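Local coordinates for protein mnemiopsin 1 (Mnemiopsis leidyi, PDB 5VP3) that emits light when triggered by calcium, probably bound in its EF-hand loops, as a light-sensitive ctenophore photoprotein, at residues M1-D4 and E5-E9; P30-L33 and E34-K38; E75-R78 and A79-T83; E112-R115 and E116-G119; T150-A154 and F155-Q159. All coordinates share one frame; numbering follows the deposited sequence.

How the contacts relate
All five contacts are local, along a helix or round a turn, and none touches another. Contacts 1 and 4 come within about 6 Å at their nearest atoms, and helix 9-16 joins them: contact 1 leads into it, and E114, R115 and R118 of contact 4 pack on it. Contact 3, on helix 71-87, has nearest atoms about 7 Å from both contacts 1 and 5, whose centres are about 33 Å apart on opposite sides of the chain's centre. Contacts 2 and 5 belong to EF-hand helices: helix 30-43 leads into the cadmium loop beginning at D44, and helix 145-154 leaves the loop beginning at D136. The side chain of E116 is about 7 Å from a bound cadmium.

Contact 1 of 5, residues M1-D4 and E5-E9; sequences MPLD and ETNNE
The amide of N7 is used at both ends, by P2 and D4. Its ND2 donates to P2 O at 3.1 Å, with that oxygen 3° out of the amide plane and the N-H pointing almost straight at it (174°). Its OD1 accepts the backbone N of D4 at 2.9 Å, from a little out of the plane. At the second flat group, the D4 carboxylate, T6 OG1 gives its hydrogen to the syn lone pair of OD1 at 2.5 Å, while T6 N comes to the same oxygen from above the plane at 2.7 Å. D4 reaches them because CG sits between the backbone N and the carbonyl carbon (chi1 63°), folding the acid back over the turn. D4 OD1 with T6 N makes an Asx turn, and N7 N on D4 O at 3.1 Å closes a beta turn over D4-N7; the N7 amide bonds add to these. N8 follows as the N-cap of helix 9-16, its OD1 taking the backbone N of Y11, and L3 packs on Y11. The result is a loop tied by its own polar side chains: two bonds fix the N7 amide, and two donors on OD1 would probably help D4 stay ionised.

Contact 2 of 5, residues P30-L33 and E34-K38; sequences PKML and ERLYK
M32 slants across L36 and ends over R35, on successive turns of helix 30-43. From CB, which leaves the helix pointing away from the following turn, CG goes anti to the backbone N (chi1 -178°) and comes to 3.7 Å from L36 CD1. Bends at the next two torsions turn the chain forward toward the next turn. SD lies 4.0 Å from L36 CG, and it stands over one face of the R35 guanidinium, 4.1 Å from R35 NE. The terminal CE finishes 4.2 Å above that plane, over its centre. L36 N bonds to M32 O at 2.8 Å, one of four successive i to i+4 bonds that hold the turn. On the neighbouring flank of the helix, L33 and Y37 meet more loosely, and the ring carbon Y37 CD2 lies 3.3 Å from L33 O. M32 also packs on P193, and R35 NH1 donates to E192 O, fastening this EF-hand helix to the C-terminal tail. Chemically, a thioether shields the flat side of a cation whose NH1 is so used and whose NH2 bonds weakly to K188 O. R35 NE, buried here, has no polar partner, so sulfur and methyl cover it without satisfying its N-H.

Contact 3 of 5, residues E75-R78 and A79-T83; sequences EKMR and AAVHT
From E75-R78 to A79-T83 the backbone is regular alpha helix, with A79 N on E75 O, A80 N on K76 O, V81 N on M77 O and H82 N on R78 O. The last acceptor does double work. R78 O takes H82 N at 2.9 Å and also H82 ND1 at 2.9 Å, the oxygen lying near the plane of the imidazole while ND1 stands well above the carbonyl plane. This second bond fixes the rotation of the ring, and the R78 side chain then comes over it: R78 NH1 sits 3.2 Å above one face of the H82 ring, offset toward its rim. The guanidinium and ring planes are 59° apart, so the two groups do not stack flat. R78 reaches here by a bend at chi3 (59°), which also turns its other edge to E75. There R78 NE bonds to E75 OE1 at 2.9 Å and NH2 to E75 OE2 at 2.8 Å, a side-on salt bridge. On the buried flank M77 CG packs against V81 CG2 at 4.2 Å, and both residues rest on Y131 of helix 123-135. With ND1 serving as donor, the imidazole carries a proton there, and the carboxylate of E75 probably offsets the arginine charge above it.

Contact 4 of 5, residues E112-R115 and E116-G119; sequences ERER and ERRG
E114 OE2 and R118 NE meet in a salt bridge of 2.6 Å with a nearly straight N-H (173°). The acid offers its anti lone pair, and the oxygen lies in the guanidinium plane, so R118 is met at its edge; the two flat groups are turned 43° against each other. With CG anti to the backbone N (chi1 -176°) and a bend at the next torsion, the E114 carboxylate swings round to the following turn, where the extended chain of R118 crosses it at a slant and puts CD 3.5 Å from E114 OE2. The other oxygen, E114 OE1, is held by N19 ND2, and the glutamate packs on Y13 and L14 of helix 9-16. An alanine here would take the carboxylate away and would probably leave R118 NE and N19 ND2 without their acceptor, with the arginine free to swing.

Farther out, R115 NH1 makes a salt bridge to E112 OE2 at 2.6 Å, its hydrogen bond weak in angle, and the R115 guanidinium is in cation-pi contact with Y13. E112 takes the backbone N of L123 and of I124, tying this helix to the start of helix 123-135. The backbone sets the turn under them: R118 N bonds to E114 O at 3.0 Å and more weakly to R115 O, in the last turn of the helix. G119 leaves it with positive phi and its N on E116 O at 3.0 Å, a Schellman motif, the C-terminal ending of helix 101-117.

Contact 5 of 5, residues T150-A154 and F155-Q159; sequences TMMKA and FDVPQ
Backbone bonds between M151-K153 and F155-V157 end the helix. F155 N bonds to M151 O at 3.1 Å and weakly to M152 O. V157 N reaches M152 O at 2.9 Å, and D156 N reaches K153 O at 3.1 Å. With D156 at positive phi, this is a Schellman motif, and it turns the chain out of helix 145-154 toward helix 161-169.

F155 packs on the turn before it, carbonyl and side chain alike. F155 CD2 is 3.1 Å from M151 O, which lies near the ring plane, and makes apolar contact with M151 CG at 3.8 Å. The ring packs on Y131 of helix 123-135. M152 SD touches V157 CG1 at 3.9 Å while M152 leans on A162 and F165. Replacing the F155 ring with an alanine methyl is likely to open a gap beside M151 and Y131.

K153 and Q159 run side by side in van der Waals contact, aliphatic K153 CD 3.4 Å from the amide Q159 NE2. D156 OD1 forms a salt bridge with R62. Thus main-chain bonds take up the carbonyls of M151, M152 and K153, F155 and M152 seat the turn on neighbouring helices, and charged D156 ties it to helix 53-66.

Contact 1 of 5, residues M1-D4 and E5-E9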
loop_
_atom_site.group_PDB
_atom_site.type_symbol
_atom_site.label_atom_id
_atom_site.label_comp_id
_atom_site.label_asym_id
_atom_site.label_seq_id
_atom_site.Cartn_x
_atom_site.Cartn_y
_atom_site.Cartn_z
ATOM N N MET A 1 1.069 17.784 -17.318
ATOM C CA MET A 1 1.605 18.101 -15.961
ATOM C C MET A 1 0.614 17.752 -14.824
ATOM O O MET A 1 1.007 17.116 -13.836
ATOM C CB MET A 1 2.007 19.587 -15.878
ATOM C CG MET A 1 2.126 20.123 -14.455
ATOM S SD MET A 1 2.602 21.856 -14.379
ATOM C CE MET A 1 1.125 22.656 -14.993
ATOM N N PRO A 2 -0.648 18.176 -14.930
ATOM C CA PRO A 2 -1.596 17.914 -13.840
ATOM C C PRO A 2 -2.322 16.587 -13.995
ATOM O O PRO A 2 -2.677 16.161 -15.097
ATOM C CB PRO A 2 -2.586 19.082 -13.946
ATOM C CG PRO A 2 -2.186 19.853 -15.197
ATOM C CD PRO A 2 -1.277 18.990 -15.976
ATOM N N LEU A 3 -2.551 15.937 -12.856
ATOM C CA LEU A 3 -3.174 14.625 -12.845
ATOM C C LEU A 3 -4.610 14.712 -13.333
ATOM O O LEU A 3 -5.370 15.585 -12.923
ATOM C CB LEU A 3 -3.147 14.036 -11.436
ATOM C CG LEU A 3 -1.785 13.938 -10.762
ATOM C CD1 LEU A 3 -1.929 13.295 -9.410
ATOM C CD2 LEU A 3 -0.858 13.136 -11.617
ATOM N N ASP A 4 -4.980 13.769 -14.189
ATOM C CA ASP A 4 -6.333 13.656 -14.699
ATOM C C ASP A 4 -6.455 12.278 -15.309
ATOM O O ASP A 4 -5.531 11.458 -15.221
ATOM C CB ASP A 4 -6.645 14.754 -15.721
ATOM C CG ASP A 4 -5.757 14.660 -16.964
ATOM O OD1 ASP A 4 -5.269 13.546 -17.306
ATOM O OD2 ASP A 4 -5.539 15.707 -17.591
ATOM N N GLU A 5 -7.585 12.039 -15.968
ATOM C CA GLU A 5 -7.902 10.700 -16.436
ATOM C C GLU A 5 -6.936 10.221 -17.506
ATOM O O GLU A 5 -6.875 9.010 -17.760
ATOM C CB GLU A 5 -9.336 10.662 -16.947
ATOM C CG GLU A 5 -9.612 11.692 -18.018
ATOM C CD GLU A 5 -10.357 12.897 -17.489
ATOM O OE1 GLU A 5 -9.803 13.623 -16.625
ATOM O OE2 GLU A 5 -11.512 13.103 -17.934
ATOM N N THR A 6 -6.137 11.126 -18.089
ATOM C CA THR A 6 -5.195 10.741 -19.142
ATOM C C THR A 6 -3.875 10.213 -18.607
ATOM O O THR A 6 -3.136 9.563 -19.352
ATOM C CB THR A 6 -4.877 11.923 -20.071
ATOM O OG1 THR A 6 -4.047 12.888 -19.403
ATOM C CG2 THR A 6 -6.151 12.586 -20.537
ATOM N N ASN A 7 -3.551 10.485 -17.349
ATOM C CA ASN A 7 -2.262 10.067 -16.823
ATOM C C ASN A 7 -2.325 9.467 -15.419
ATOM O O ASN A 7 -1.263 9.230 -14.833
ATOM C CB ASN A 7 -1.341 11.266 -16.824
ATOM C CG ASN A 7 -1.948 12.435 -16.094
ATOM O OD1 ASN A 7 -2.688 12.255 -15.116
ATOM N ND2 ASN A 7 -1.659 13.644 -16.566
ATOM N N ASN A 8 -3.519 9.219 -14.867
ATOM C CA ASN A 8 -3.683 8.684 -13.523
ATOM C C ASN A 8 -4.884 7.744 -13.497
ATOM O O ASN A 8 -6.016 8.174 -13.764
ATOM C CB ASN A 8 -3.870 9.819 -12.519
ATOM C CG ASN A 8 -4.088 9.314 -11.076
ATOM O OD1 ASN A 8 -5.228 9.011 -10.664
ATOM N ND2 ASN A 8 -3.008 9.259 -10.308
ATOM N N GLU A 9 -4.651 6.496 -13.151
ATOM C CA GLU A 9 -5.681 5.474 -13.124
ATOM C C GLU A 9 -6.807 5.762 -12.168
ATOM O O GLU A 9 -7.863 5.367 -12.413
ATOM C CB GLU A 9 -5.132 4.082 -12.814
ATOM C CG GLU A 9 -4.675 3.237 -13.972
ATOM C CD GLU A 9 -5.708 3.034 -15.009
ATOM O OE1 GLU A 9 -6.689 2.347 -14.795
ATOM O OE2 GLU A 9 -5.515 3.611 -16.030
#

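Contact 2 of 5, residues P30-L33 and E34-K38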
loop_
_atom_site.group_PDB
_atom_site.type_symbol
_atom_site.label_atom_id
_atom_site.label_comp_id
_atom_site.label_asym_id
_atom_site.label_seq_id
_atom_site.Cartn_x
_atom_site.Cartn_y
_atom_site.Cartn_z
ATOM N N PRO A 30 -1.449 17.962 8.704
ATOM C CA PRO A 30 0.021 18.005 8.688
ATOM C C PRO A 30 0.661 16.656 8.933
ATOM O O PRO A 30 1.650 16.316 8.281
ATOM C CB PRO A 30 0.345 19.009 9.805
ATOM C CG PRO A 30 -0.914 19.059 10.653
ATOM C CD PRO A 30 -2.022 18.890 9.688
ATOM N N LYS A 31 0.109 15.862 9.844
ATOM C CA LYS A 31 0.645 14.530 10.069
ATOM C C LYS A 31 0.676 13.733 8.770
ATOM O O LYS A 31 1.641 13.012 8.490
ATOM C CB LYS A 31 -0.196 13.795 11.118
ATOM C CG LYS A 31 0.080 14.163 12.558
ATOM C CD LYS A 31 1.359 13.502 13.110
ATOM C CE LYS A 31 1.122 12.849 14.502
ATOM N NZ LYS A 31 0.455 13.742 15.518
ATOM N N MET A 32 -0.367 13.863 7.955
ATOM C CA MET A 32 -0.459 13.050 6.752
ATOM C C MET A 32 0.492 13.578 5.695
ATOM O O MET A 32 1.140 12.793 4.994
ATOM C CB MET A 32 -1.913 13.036 6.239
ATOM C CG MET A 32 -2.126 12.168 4.990
ATOM S SD MET A 32 -1.678 10.455 5.306
ATOM C CE MET A 32 -3.168 9.889 6.121
ATOM N N LEU A 33 0.591 14.906 5.563
ATOM C CA LEU A 33 1.628 15.474 4.708
ATOM C C LEU A 33 2.980 14.936 5.117
ATOM O O LEU A 33 3.748 14.470 4.278
ATOM C CB LEU A 33 1.631 17.002 4.770
ATOM C CG LEU A 33 0.349 17.619 4.180
ATOM C CD1 LEU A 33 0.282 19.113 4.428
ATOM C CD2 LEU A 33 0.262 17.365 2.707
ATOM N N GLU A 34 3.278 14.967 6.419
ATOM C CA GLU A 34 4.598 14.544 6.879
ATOM C C GLU A 34 4.854 13.092 6.502
ATOM O O GLU A 34 5.888 12.758 5.902
ATOM C CB GLU A 34 4.722 14.758 8.398
ATOM C CG GLU A 34 6.038 14.229 8.969
ATOM C CD GLU A 34 6.191 14.429 10.446
ATOM O OE1 GLU A 34 5.179 14.720 11.119
ATOM O OE2 GLU A 34 7.351 14.296 10.925
ATOM N N ARG A 35 3.891 12.220 6.810
ATOM C CA ARG A 35 4.039 10.796 6.523
ATOM C C ARG A 35 4.103 10.534 5.029
ATOM O O ARG A 35 4.947 9.751 4.573
ATOM C CB ARG A 35 2.893 10.016 7.175
ATOM C CG ARG A 35 2.558 8.674 6.530
ATOM C CD ARG A 35 1.324 8.061 7.202
ATOM N NE ARG A 35 0.563 7.177 6.320
ATOM C CZ ARG A 35 -0.551 6.552 6.689
ATOM N NH1 ARG A 35 -1.044 6.729 7.918
ATOM N NH2 ARG A 35 -1.175 5.745 5.837
ATOM N N LEU A 36 3.269 11.199 4.230
ATOM C CA LEU A 36 3.307 10.907 2.800
ATOM C C LEU A 36 4.659 11.269 2.210
ATOM O O LEU A 36 5.294 10.448 1.535
ATOM C CB LEU A 36 2.170 11.630 2.070
ATOM C CG LEU A 36 0.801 10.973 2.258
ATOM C CD1 LEU A 36 -0.274 11.921 1.837
ATOM C CD2 LEU A 36 0.642 9.634 1.506
ATOM N N TYR A 37 5.160 12.474 2.512
ATOM C CA TYR A 37 6.431 12.879 1.902
ATOM C C TYR A 37 7.590 12.002 2.382
ATOM O O TYR A 37 8.523 11.685 1.607
ATOM C CB TYR A 37 6.692 14.359 2.189
ATOM C CG TYR A 37 5.894 15.249 1.258
ATOM C CD1 TYR A 37 6.044 15.135 -0.112
ATOM C CD2 TYR A 37 4.988 16.188 1.741
ATOM C CE1 TYR A 37 5.313 15.917 -0.980
ATOM C CE2 TYR A 37 4.245 16.975 0.873
ATOM C CZ TYR A 37 4.415 16.834 -0.498
ATOM O OH TYR A 37 3.699 17.596 -1.421
ATOM N N LYS A 38 7.533 11.565 3.636
ATOM C CA LYS A 38 8.553 10.652 4.142
ATOM C C LYS A 38 8.490 9.309 3.417
ATOM O O LYS A 38 9.524 8.698 3.128
ATOM C CB LYS A 38 8.371 10.481 5.652
ATOM C CG LYS A 38 9.242 9.425 6.254
ATOM C CD LYS A 38 9.279 9.536 7.776
ATOM C CE LYS A 38 10.353 8.591 8.348
ATOM N NZ LYS A 38 10.507 8.739 9.812
#

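Contact 3 of 5, residues E75-R78 and A79-T83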
loop_
_atom_site.group_PDB
_atom_site.type_symbol
_atom_site.label_atom_id
_atom_site.label_comp_id
_atom_site.label_asym_id
_atom_site.label_seq_id
_atom_site.Cartn_x
_atom_site.Cartn_y
_atom_site.Cartn_z
ATOM N N GLU A 75 4.462 -14.293 -7.228
ATOM C CA GLU A 75 3.923 -13.659 -8.422
ATOM C C GLU A 75 2.616 -12.926 -8.105
ATOM O O GLU A 75 2.380 -11.829 -8.605
ATOM C CB GLU A 75 3.755 -14.725 -9.517
ATOM C CG GLU A 75 3.003 -14.254 -10.732
ATOM C CD GLU A 75 3.724 -13.156 -11.555
ATOM O OE1 GLU A 75 4.975 -12.914 -11.428
ATOM O OE2 GLU A 75 3.003 -12.532 -12.355
ATOM N N LYS A 76 1.768 -13.501 -7.256
ATOM C CA LYS A 76 0.589 -12.770 -6.783
ATOM C C LYS A 76 0.954 -11.469 -6.069
ATOM O O LYS A 76 0.244 -10.463 -6.210
ATOM C CB LYS A 76 -0.246 -13.643 -5.841
ATOM C CG LYS A 76 -1.017 -14.732 -6.532
ATOM C CD LYS A 76 -2.006 -14.168 -7.588
ATOM C CE LYS A 76 -2.804 -15.268 -8.313
ATOM N NZ LYS A 76 -3.603 -16.078 -7.337
ATOM N N MET A 77 1.992 -11.496 -5.221
ATOM C CA MET A 77 2.421 -10.295 -4.524
ATOM C C MET A 77 2.955 -9.264 -5.500
ATOM O O MET A 77 2.637 -8.070 -5.384
ATOM C CB MET A 77 3.502 -10.638 -3.493
ATOM C CG MET A 77 4.279 -9.400 -2.984
ATOM S SD MET A 77 5.397 -9.751 -1.629
ATOM C CE MET A 77 6.717 -10.585 -2.470
ATOM N N ARG A 78 3.809 -9.698 -6.440
ATOM C CA ARG A 78 4.312 -8.804 -7.487
ATOM C C ARG A 78 3.156 -8.143 -8.226
ATOM O O ARG A 78 3.124 -6.923 -8.381
ATOM C CB ARG A 78 5.203 -9.567 -8.483
ATOM C CG ARG A 78 5.907 -8.695 -9.572
ATOM C CD ARG A 78 6.199 -9.464 -10.885
ATOM N NE ARG A 78 4.935 -9.969 -11.444
ATOM C CZ ARG A 78 3.986 -9.211 -12.016
ATOM N NH1 ARG A 78 4.148 -7.906 -12.153
ATOM N NH2 ARG A 78 2.849 -9.763 -12.446
ATOM N N ALA A 79 2.197 -8.948 -8.698
ATOM C CA ALA A 79 1.034 -8.412 -9.403
ATOM C C ALA A 79 0.279 -7.409 -8.558
ATOM O O ALA A 79 -0.192 -6.382 -9.064
ATOM C CB ALA A 79 0.085 -9.546 -9.777
ATOM N N ALA A 80 0.017 -7.764 -7.297
ATOM C CA ALA A 80 -0.760 -6.880 -6.426
ATOM C C ALA A 80 -0.050 -5.558 -6.191
ATOM O O ALA A 80 -0.679 -4.496 -6.203
ATOM C CB ALA A 80 -1.018 -7.567 -5.097
ATOM N N VAL A 81 1.270 -5.609 -5.968
ATOM C CA VAL A 81 2.031 -4.394 -5.760
ATOM C C VAL A 81 1.994 -3.545 -7.013
ATOM O O VAL A 81 1.825 -2.330 -6.942
ATOM C CB VAL A 81 3.481 -4.714 -5.340
ATOM C CG1 VAL A 81 4.286 -3.466 -5.245
ATOM C CG2 VAL A 81 3.500 -5.377 -3.998
ATOM N N HIS A 82 2.118 -4.162 -8.178
ATOM C CA HIS A 82 2.069 -3.388 -9.413
ATOM C C HIS A 82 0.723 -2.696 -9.558
ATOM O O HIS A 82 0.646 -1.524 -9.941
ATOM C CB HIS A 82 2.274 -4.286 -10.622
ATOM C CG HIS A 82 3.682 -4.467 -11.010
ATOM N ND1 HIS A 82 4.539 -5.299 -10.327
ATOM C CD2 HIS A 82 4.386 -3.950 -12.040
ATOM C CE1 HIS A 82 5.717 -5.292 -10.928
ATOM N NE2 HIS A 82 5.647 -4.483 -11.969
ATOM N N THR A 83 -0.355 -3.431 -9.321
ATOM C CA THR A 83 -1.679 -2.853 -9.490
ATOM C C THR A 83 -1.887 -1.733 -8.492
ATOM O O THR A 83 -2.389 -0.655 -8.838
ATOM C CB THR A 83 -2.746 -3.929 -9.297
ATOM O OG1 THR A 83 -2.585 -4.964 -10.267
ATOM C CG2 THR A 83 -4.141 -3.332 -9.415
#

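Contact 4 of 5, residues E112-R115 and E116-G119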
loop_
_atom_site.group_PDB
_atom_site.type_symbol
_atom_site.label_atom_id
_atom_site.label_comp_id
_atom_site.label_asym_id
_atom_site.label_seq_id
_atom_site.Cartn_x
_atom_site.Cartn_y
_atom_site.Cartn_z
ATOM N N GLU A 112 -11.023 4.166 -3.829
ATOM C CA GLU A 112 -11.370 3.043 -2.965
ATOM C C GLU A 112 -12.752 3.229 -2.341
ATOM O O GLU A 112 -13.501 2.264 -2.193
ATOM C CB GLU A 112 -10.308 2.844 -1.866
ATOM C CG GLU A 112 -8.998 2.250 -2.365
ATOM C CD GLU A 112 -9.035 0.748 -2.508
ATOM O OE1 GLU A 112 -9.023 0.005 -1.489
ATOM O OE2 GLU A 112 -9.057 0.292 -3.666
ATOM N N ARG A 113 -13.094 4.445 -1.920
ATOM C CA ARG A 113 -14.444 4.666 -1.390
ATOM C C ARG A 113 -15.524 4.399 -2.446
ATOM O O ARG A 113 -16.600 3.871 -2.132
ATOM C CB ARG A 113 -14.571 6.093 -0.843
ATOM C CG ARG A 113 -13.812 6.278 0.514
ATOM C CD ARG A 113 -14.062 7.648 1.141
ATOM N NE ARG A 113 -13.616 8.768 0.296
ATOM C CZ ARG A 113 -12.472 9.445 0.454
ATOM N NH1 ARG A 113 -11.610 9.141 1.425
ATOM N NH2 ARG A 113 -12.184 10.450 -0.363
ATOM N N GLU A 114 -15.257 4.762 -3.703
ATOM C CA GLU A 114 -16.225 4.557 -4.789
ATOM C C GLU A 114 -16.402 3.069 -5.042
ATOM O O GLU A 114 -17.523 2.564 -5.130
ATOM C CB GLU A 114 -15.715 5.292 -6.039
ATOM C CG GLU A 114 -16.617 5.290 -7.268
ATOM C CD GLU A 114 -17.958 5.974 -7.019
ATOM O OE1 GLU A 114 -17.995 6.935 -6.232
ATOM O OE2 GLU A 114 -18.974 5.546 -7.602
ATOM N N ARG A 115 -15.309 2.361 -5.067
ATOM C CA ARG A 115 -15.322 0.933 -5.146
ATOM C C ARG A 115 -16.115 0.293 -4.025
ATOM O O ARG A 115 -16.859 -0.576 -4.264
ATOM C CB ARG A 115 -13.924 0.381 -5.146
ATOM C CG ARG A 115 -13.216 0.323 -6.470
ATOM C CD ARG A 115 -11.772 -0.125 -6.317
ATOM N NE ARG A 115 -11.027 0.585 -7.276
ATOM C CZ ARG A 115 -10.079 1.429 -7.037
ATOM N NH1 ARG A 115 -9.619 1.633 -5.869
ATOM N NH2 ARG A 115 -9.579 2.028 -8.050
ATOM N N GLU A 116 -15.932 0.739 -2.811
ATOM C CA GLU A 116 -16.651 0.199 -1.704
ATOM C C GLU A 116 -18.127 0.354 -1.911
ATOM O O GLU A 116 -18.857 -0.561 -1.798
ATOM C CB GLU A 116 -16.310 0.879 -0.399
ATOM C CG GLU A 116 -15.044 0.465 0.229
ATOM C CD GLU A 116 -14.691 1.323 1.397
ATOM O OE1 GLU A 116 -15.070 2.459 1.433
ATOM O OE2 GLU A 116 -14.026 0.862 2.261
ATOM N N ARG A 117 -18.529 1.555 -2.216
ATOM C CA ARG A 117 -19.910 1.849 -2.404
ATOM C C ARG A 117 -20.500 1.018 -3.528
ATOM O O ARG A 117 -21.613 0.679 -3.497
ATOM C CB ARG A 117 -20.138 3.345 -2.572
ATOM C CG ARG A 117 -20.384 3.833 -3.953
ATOM C CD ARG A 117 -20.970 5.208 -3.980
ATOM N NE ARG A 117 -22.354 5.207 -3.691
ATOM C CZ ARG A 117 -23.055 6.296 -3.499
ATOM N NH1 ARG A 117 -22.488 7.459 -3.567
ATOM N NH2 ARG A 117 -24.330 6.216 -3.244
ATOM N N ARG A 118 -19.694 0.639 -4.478
ATOM C CA ARG A 118 -20.155 -0.109 -5.605
ATOM C C ARG A 118 -19.965 -1.585 -5.479
ATOM O O ARG A 118 -20.265 -2.287 -6.370
ATOM C CB ARG A 118 -19.477 0.362 -6.838
ATOM C CG ARG A 118 -19.987 1.650 -7.347
ATOM C CD ARG A 118 -19.194 2.147 -8.510
ATOM N NE ARG A 118 -19.757 3.395 -8.918
ATOM C CZ ARG A 118 -20.691 3.511 -9.835
ATOM N NH1 ARG A 118 -21.108 2.470 -10.462
ATOM N NH2 ARG A 118 -21.182 4.673 -10.139
ATOM N N GLY A 119 -19.487 -2.046 -4.349
ATOM C CA GLY A 119 -19.295 -3.469 -4.151
ATOM C C GLY A 119 -18.193 -4.056 -4.986
ATOM O O GLY A 119 -18.154 -5.273 -5.184
#

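Contact 5 of 5, residues T150-A154 and F155-Q159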
loop_
_atom_site.group_PDB
_atom_site.type_symbol
_atom_site.label_atom_id
_atom_site.label_comp_id
_atom_site.label_asym_id
_atom_site.label_seq_id
_atom_site.Cartn_x
_atom_site.Cartn_y
_atom_site.Cartn_z
ATOM N N THR A 150 9.323 -9.748 10.211
ATOM C CA THR A 150 10.051 -9.909 8.966
ATOM C C THR A 150 9.632 -8.853 7.973
ATOM O O THR A 150 10.480 -8.240 7.322
ATOM C CB THR A 150 9.827 -11.303 8.434
ATOM O OG1 THR A 150 10.303 -12.215 9.433
ATOM C CG2 THR A 150 10.572 -11.507 7.134
ATOM N N MET A 151 8.326 -8.577 7.888
ATOM C CA MET A 151 7.863 -7.538 6.981
ATOM C C MET A 151 8.427 -6.177 7.359
ATOM O O MET A 151 8.699 -5.337 6.484
ATOM C CB MET A 151 6.338 -7.468 6.966
ATOM C CG MET A 151 5.840 -6.561 5.843
ATOM S SD MET A 151 4.065 -6.202 5.798
ATOM C CE MET A 151 3.942 -4.866 6.944
ATOM N N MET A 152 8.524 -5.902 8.656
ATOM C CA MET A 152 9.108 -4.641 9.090
ATOM C C MET A 152 10.564 -4.547 8.649
ATOM O O MET A 152 11.013 -3.514 8.146
ATOM C CB MET A 152 9.011 -4.519 10.608
ATOM C CG MET A 152 7.587 -4.579 11.155
ATOM S SD MET A 152 6.655 -3.274 10.356
ATOM C CE MET A 152 4.966 -3.599 10.842
ATOM N N LYS A 153 11.305 -5.634 8.814
ATOM C CA LYS A 153 12.708 -5.645 8.435
ATOM C C LYS A 153 12.869 -5.387 6.944
ATOM O O LYS A 153 13.700 -4.577 6.532
ATOM C CB LYS A 153 13.308 -6.988 8.829
ATOM C CG LYS A 153 14.683 -7.287 8.287
ATOM C CD LYS A 153 15.247 -8.517 8.998
ATOM C CE LYS A 153 16.529 -9.009 8.344
ATOM N NZ LYS A 153 17.123 -10.149 9.104
ATOM N N ALA A 154 12.061 -6.059 6.119
ATOM C CA ALA A 154 12.108 -5.830 4.680
ATOM C C ALA A 154 11.807 -4.385 4.335
ATOM O O ALA A 154 12.307 -3.870 3.327
ATOM C CB ALA A 154 11.109 -6.739 3.970
ATOM N N PHE A 155 10.992 -3.713 5.140
ATOM C CA PHE A 155 10.635 -2.335 4.840
ATOM C C PHE A 155 11.469 -1.302 5.591
ATOM O O PHE A 155 11.113 -0.124 5.574
ATOM C CB PHE A 155 9.170 -2.095 5.137
ATOM C CG PHE A 155 8.283 -2.488 4.028
ATOM C CD1 PHE A 155 8.171 -1.692 2.897
ATOM C CD2 PHE A 155 7.572 -3.654 4.104
ATOM C CE1 PHE A 155 7.346 -2.055 1.872
ATOM C CE2 PHE A 155 6.740 -4.028 3.092
ATOM C CZ PHE A 155 6.626 -3.235 1.967
ATOM N N ASP A 156 12.547 -1.702 6.262
ATOM C CA ASP A 156 13.348 -0.741 7.029
ATOM C C ASP A 156 12.493 -0.019 8.066
ATOM O O ASP A 156 12.674 1.172 8.322
ATOM C CB ASP A 156 14.027 0.293 6.128
ATOM C CG ASP A 156 15.182 -0.277 5.355
ATOM O OD1 ASP A 156 15.502 -1.470 5.576
ATOM O OD2 ASP A 156 15.759 0.475 4.531
ATOM N N VAL A 157 11.528 -0.731 8.630
ATOM C CA VAL A 157 10.824 -0.272 9.824
ATOM C C VAL A 157 11.460 -1.028 10.984
ATOM O O VAL A 157 11.812 -2.211 10.824
ATOM C CB VAL A 157 9.309 -0.526 9.737
ATOM C CG1 VAL A 157 8.605 0.005 10.964
ATOM C CG2 VAL A 157 8.727 0.107 8.476
ATOM N N PRO A 158 11.664 -0.394 12.141
ATOM C CA PRO A 158 12.255 -1.110 13.280
ATOM C C PRO A 158 11.335 -2.231 13.736
ATOM O O PRO A 158 10.125 -2.041 13.871
ATOM C CB PRO A 158 12.393 -0.025 14.354
ATOM C CG PRO A 158 12.185 1.267 13.641
ATOM C CD PRO A 158 11.296 0.982 12.499
ATOM N N GLN A 159 11.925 -3.403 13.991
ATOM C CA GLN A 159 11.131 -4.604 14.216
ATOM C C GLN A 159 10.217 -4.474 15.433
ATOM O O GLN A 159 9.262 -5.248 15.560
ATOM C CB GLN A 159 12.057 -5.816 14.350
ATOM C CG GLN A 159 12.811 -6.094 13.071
ATOM C CD GLN A 159 13.403 -7.494 12.977
ATOM O OE1 GLN A 159 12.954 -8.429 13.640
ATOM N NE2 GLN A 159 14.420 -7.642 12.132
#